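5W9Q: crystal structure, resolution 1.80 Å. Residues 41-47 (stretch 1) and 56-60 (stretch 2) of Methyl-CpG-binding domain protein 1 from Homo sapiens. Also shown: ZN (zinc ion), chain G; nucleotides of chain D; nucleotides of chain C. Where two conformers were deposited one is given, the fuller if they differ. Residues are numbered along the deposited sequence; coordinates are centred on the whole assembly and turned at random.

Stretch 1 (41-47) RQKCRWR
Stretch 2 56-60: RLLPS

How does the chain enter the contact? Arg41, at phi/psi 57/55, lies out of reach of stretch 2, and its O accepts a hydrogen bond from N4 of DC6 in chain C at 2.8 Å. Gln42 is extended (-131/158) and points its CA-to-CB bond toward stretch 2. With chi1 and chi2 both m, its CD lies 4.1 Å from CD2 of Leu57, itself an m,t rotamer, a buried van der Waals contact.

What fixes the turn that follows? Lys43 (-75/161, chi1 p) and Cys44 (-40/132, chi1 t) do not touch stretch 2. Cys44 SG binds zinc at 2.3 Å, and Arg47 N donates to Cys44 O at 2.9 Å, closing the turn into the 3-10 segment 45-47.

Why does Arg45 dominate the polar contact? Its backbone (-48/-40) points CA-to-CB sideways, but chi1 m, chi2 m, chi3 t and chi4 near 180° bring the guanidinium to three consecutive carbonyls. Arg45 NH1 donates to Arg56 O at 3.1 Å, and weakly to Leu57 O at 3.3 Å and to Leu58 O at 3.0 Å. The last is short but bent, its angle at hydrogen only 125°. Arg56 and Leu57 are 3-10 (-66/-14 and -91/-17), whereas Leu58 (-63/161) and Pro59 (-58/154) are extended.

How does Trp46 close the contact? At -81/-3 its CA-to-CB bond points away, yet chi1 m and chi2 109° bring the indole back, so that Pro59 CG sits 3.6 Å from the centroid of the Trp46 six-membered ring, 20° off the normal, a CH-pi contact over one face. Register is set by Arg45 CA and Pro59 CA, 5.6 Å apart; the end-to-end directions 42 to 46 and 56 to 59 differ by 38°, and 341 Å² is buried.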

# COMPACT_ATOMS: atom_id res chain seq x y z
N ARG A 41 1.84 9.10 -2.93
CA ARG A 41 0.82 9.14 -1.86
C ARG A 41 -0.17 7.97 -1.87
O ARG A 41 -1.41 8.15 -1.89
CB ARG A 41 0.03 10.50 -1.95
CG ARG A 41 0.91 11.71 -2.05
CD ARG A 41 0.07 12.96 -2.22
NE ARG A 41 0.94 14.10 -2.16
CZ ARG A 41 0.57 15.34 -2.03
NH1 ARG A 41 -0.72 15.69 -1.95
NH2 ARG A 41 1.51 16.25 -1.95
N GLN A 42 0.40 6.77 -1.84
CA GLN A 42 -0.33 5.53 -1.79
C GLN A 42 0.24 4.67 -0.67
O GLN A 42 1.42 4.83 -0.23
CB GLN A 42 -0.20 4.80 -3.12
CG GLN A 42 -0.65 5.61 -4.37
CD GLN A 42 -2.09 6.10 -4.35
OE1 GLN A 42 -2.93 5.59 -3.62
NE2 GLN A 42 -2.38 7.15 -5.21
N LYS A 43 -0.56 3.74 -0.20
CA LYS A 43 -0.05 2.83 0.80
C LYS A 43 0.87 1.80 0.20
O LYS A 43 0.87 1.57 -0.99
CB LYS A 43 -1.14 2.22 1.65
CG LYS A 43 -2.20 1.45 1.00
CD LYS A 43 -2.92 0.62 2.11
CE LYS A 43 -4.32 0.33 1.74
NZ LYS A 43 -4.92 -0.56 2.76
N CYS A 44 1.68 1.19 1.10
CA CYS A 44 2.67 0.16 0.73
C CYS A 44 2.07 -0.76 -0.32
O CYS A 44 0.91 -1.25 -0.13
CB CYS A 44 2.96 -0.69 1.98
SG CYS A 44 4.17 -1.92 1.64
N ARG A 45 2.79 -1.02 -1.38
CA ARG A 45 2.33 -2.01 -2.41
C ARG A 45 1.83 -3.35 -1.78
O ARG A 45 0.81 -3.94 -2.25
CB ARG A 45 3.46 -2.38 -3.32
CG ARG A 45 3.83 -1.36 -4.33
CD ARG A 45 2.82 -1.28 -5.46
NE ARG A 45 3.26 -0.29 -6.45
CZ ARG A 45 2.65 -0.00 -7.58
NH1 ARG A 45 1.48 -0.57 -7.93
NH2 ARG A 45 3.21 0.91 -8.39
N TRP A 46 2.56 -3.79 -0.77
CA TRP A 46 2.29 -5.12 -0.07
C TRP A 46 1.14 -5.05 0.97
O TRP A 46 0.76 -6.08 1.54
CB TRP A 46 3.59 -5.63 0.56
CG TRP A 46 4.57 -5.81 -0.48
CD1 TRP A 46 5.68 -5.06 -0.72
CD2 TRP A 46 4.49 -6.78 -1.51
NE1 TRP A 46 6.28 -5.48 -1.85
CE2 TRP A 46 5.58 -6.54 -2.38
CE3 TRP A 46 3.59 -7.83 -1.81
CZ2 TRP A 46 5.85 -7.37 -3.51
CZ3 TRP A 46 3.86 -8.67 -2.96
CH2 TRP A 46 4.97 -8.41 -3.78
N ARG A 47 0.57 -3.83 1.20
CA ARG A 47 -0.62 -3.63 1.99
C ARG A 47 -1.84 -3.23 1.17
O ARG A 47 -2.88 -2.91 1.73
CB ARG A 47 -0.32 -2.61 3.10
CG ARG A 47 0.94 -2.94 3.92
CD ARG A 47 1.25 -1.88 4.97
NE ARG A 47 0.50 -2.11 6.17
CZ ARG A 47 0.55 -1.39 7.30
NH1 ARG A 47 -0.16 -1.77 8.38
NH2 ARG A 47 1.34 -0.34 7.40
N ARG A 56 -4.43 -1.20 -10.31
CA ARG A 56 -3.18 -0.56 -10.66
C ARG A 56 -2.24 -0.35 -9.45
O ARG A 56 -1.09 -0.07 -9.65
CB ARG A 56 -3.42 0.77 -11.41
CG ARG A 56 -4.04 1.90 -10.56
CD ARG A 56 -4.19 3.17 -11.38
NE ARG A 56 -4.92 2.95 -12.60
CZ ARG A 56 -6.12 3.45 -12.86
NH1 ARG A 56 -6.72 4.25 -11.98
NH2 ARG A 56 -6.69 3.17 -13.99
N LEU A 57 -2.76 -0.49 -8.23
CA LEU A 57 -2.00 -0.30 -6.99
C LEU A 57 -1.35 -1.63 -6.46
O LEU A 57 -0.50 -1.60 -5.56
CB LEU A 57 -2.91 0.21 -5.89
CG LEU A 57 -3.59 1.58 -6.16
CD1 LEU A 57 -4.44 2.01 -5.02
CD2 LEU A 57 -2.58 2.62 -6.48
N LEU A 58 -1.82 -2.73 -6.95
CA LEU A 58 -1.27 -4.06 -6.52
C LEU A 58 0.20 -4.19 -6.92
O LEU A 58 0.66 -3.47 -7.84
CB LEU A 58 -2.11 -5.12 -7.11
CG LEU A 58 -3.55 -5.19 -6.60
CD1 LEU A 58 -4.36 -6.22 -7.39
CD2 LEU A 58 -3.56 -5.48 -5.08
N PRO A 59 0.96 -5.14 -6.28
CA PRO A 59 2.32 -5.39 -6.83
C PRO A 59 2.29 -5.84 -8.34
O PRO A 59 1.27 -6.33 -8.85
CB PRO A 59 2.89 -6.48 -5.89
CG PRO A 59 2.02 -6.42 -4.65
CD PRO A 59 0.66 -5.99 -5.11
N SER A 60 3.39 -5.56 -9.06
CA SER A 60 3.42 -5.68 -10.54
C SER A 60 4.45 -6.65 -10.88
O SER A 60 5.63 -6.39 -10.63
CB SER A 60 3.79 -4.34 -11.19
OXT SER A 60 4.16 -7.73 -11.40
ZN ZN G . 6.08 -0.94 0.86
P DC D 3 -2.84 1.66 -15.75
OP1 DC D 3 -1.82 0.56 -15.72
OP2 DC D 3 -4.10 1.55 -14.96
O5' DC D 3 -2.16 3.01 -15.28
C5' DC D 3 -1.03 3.58 -15.96
C4' DC D 3 -0.80 4.95 -15.39
O4' DC D 3 -1.89 5.82 -15.78
C3' DC D 3 -0.78 4.99 -13.86
O3' DC D 3 0.18 5.94 -13.44
C2' DC D 3 -2.15 5.52 -13.51
C1' DC D 3 -2.34 6.51 -14.65
N1 DC D 3 -3.70 6.97 -14.92
C2 DC D 3 -3.87 8.29 -15.34
O2 DC D 3 -2.88 9.01 -15.45
N3 DC D 3 -5.12 8.74 -15.62
C4 DC D 3 -6.17 7.92 -15.49
N4 DC D 3 -7.39 8.40 -15.76
C5 DC D 3 -6.03 6.57 -15.06
C6 DC D 3 -4.78 6.14 -14.79
P DA C 5 -1.51 4.70 4.83
OP1 DA C 5 -2.11 3.51 5.42
OP2 DA C 5 -0.08 4.64 4.35
O5' DA C 5 -2.50 5.15 3.66
C5' DA C 5 -3.92 5.22 3.91
C4' DA C 5 -4.61 5.92 2.77
O4' DA C 5 -4.21 7.33 2.74
C3' DA C 5 -4.25 5.35 1.39
O3' DA C 5 -5.33 5.31 0.45
C2' DA C 5 -3.27 6.38 0.85
C1' DA C 5 -3.94 7.63 1.39
N9 DA C 5 -3.19 8.88 1.33
C8 DA C 5 -1.85 9.11 1.37
N7 DA C 5 -1.52 10.38 1.24
C5 DA C 5 -2.75 11.02 1.10
C6 DA C 5 -3.10 12.38 0.93
N6 DA C 5 -2.21 13.37 0.85
N1 DA C 5 -4.41 12.68 0.78
C2 DA C 5 -5.30 11.68 0.81
N3 DA C 5 -5.10 10.37 1.00
C4 DA C 5 -3.78 10.11 1.15
P DC C 6 -6.18 3.99 0.27
OP1 DC C 6 -6.19 3.27 1.56
OP2 DC C 6 -5.78 3.32 -1.00
O5' DC C 6 -7.64 4.52 -0.04
C5' DC C 6 -8.40 5.25 0.96
C4' DC C 6 -9.05 6.46 0.32
O4' DC C 6 -8.06 7.46 0.06
C3' DC C 6 -9.74 6.20 -1.03
O3' DC C 6 -11.07 6.71 -0.95
C2' DC C 6 -8.90 6.97 -2.05
C1' DC C 6 -8.27 8.05 -1.22
N1 DC C 6 -6.98 8.55 -1.66
C2 DC C 6 -6.82 9.91 -1.95
O2 DC C 6 -7.83 10.65 -2.00
N3 DC C 6 -5.59 10.38 -2.24
C4 DC C 6 -4.54 9.57 -2.21
N4 DC C 6 -3.34 10.09 -2.47
C5 DC C 6 -4.67 8.17 -1.91
C6 DC C 6 -5.89 7.71 -1.64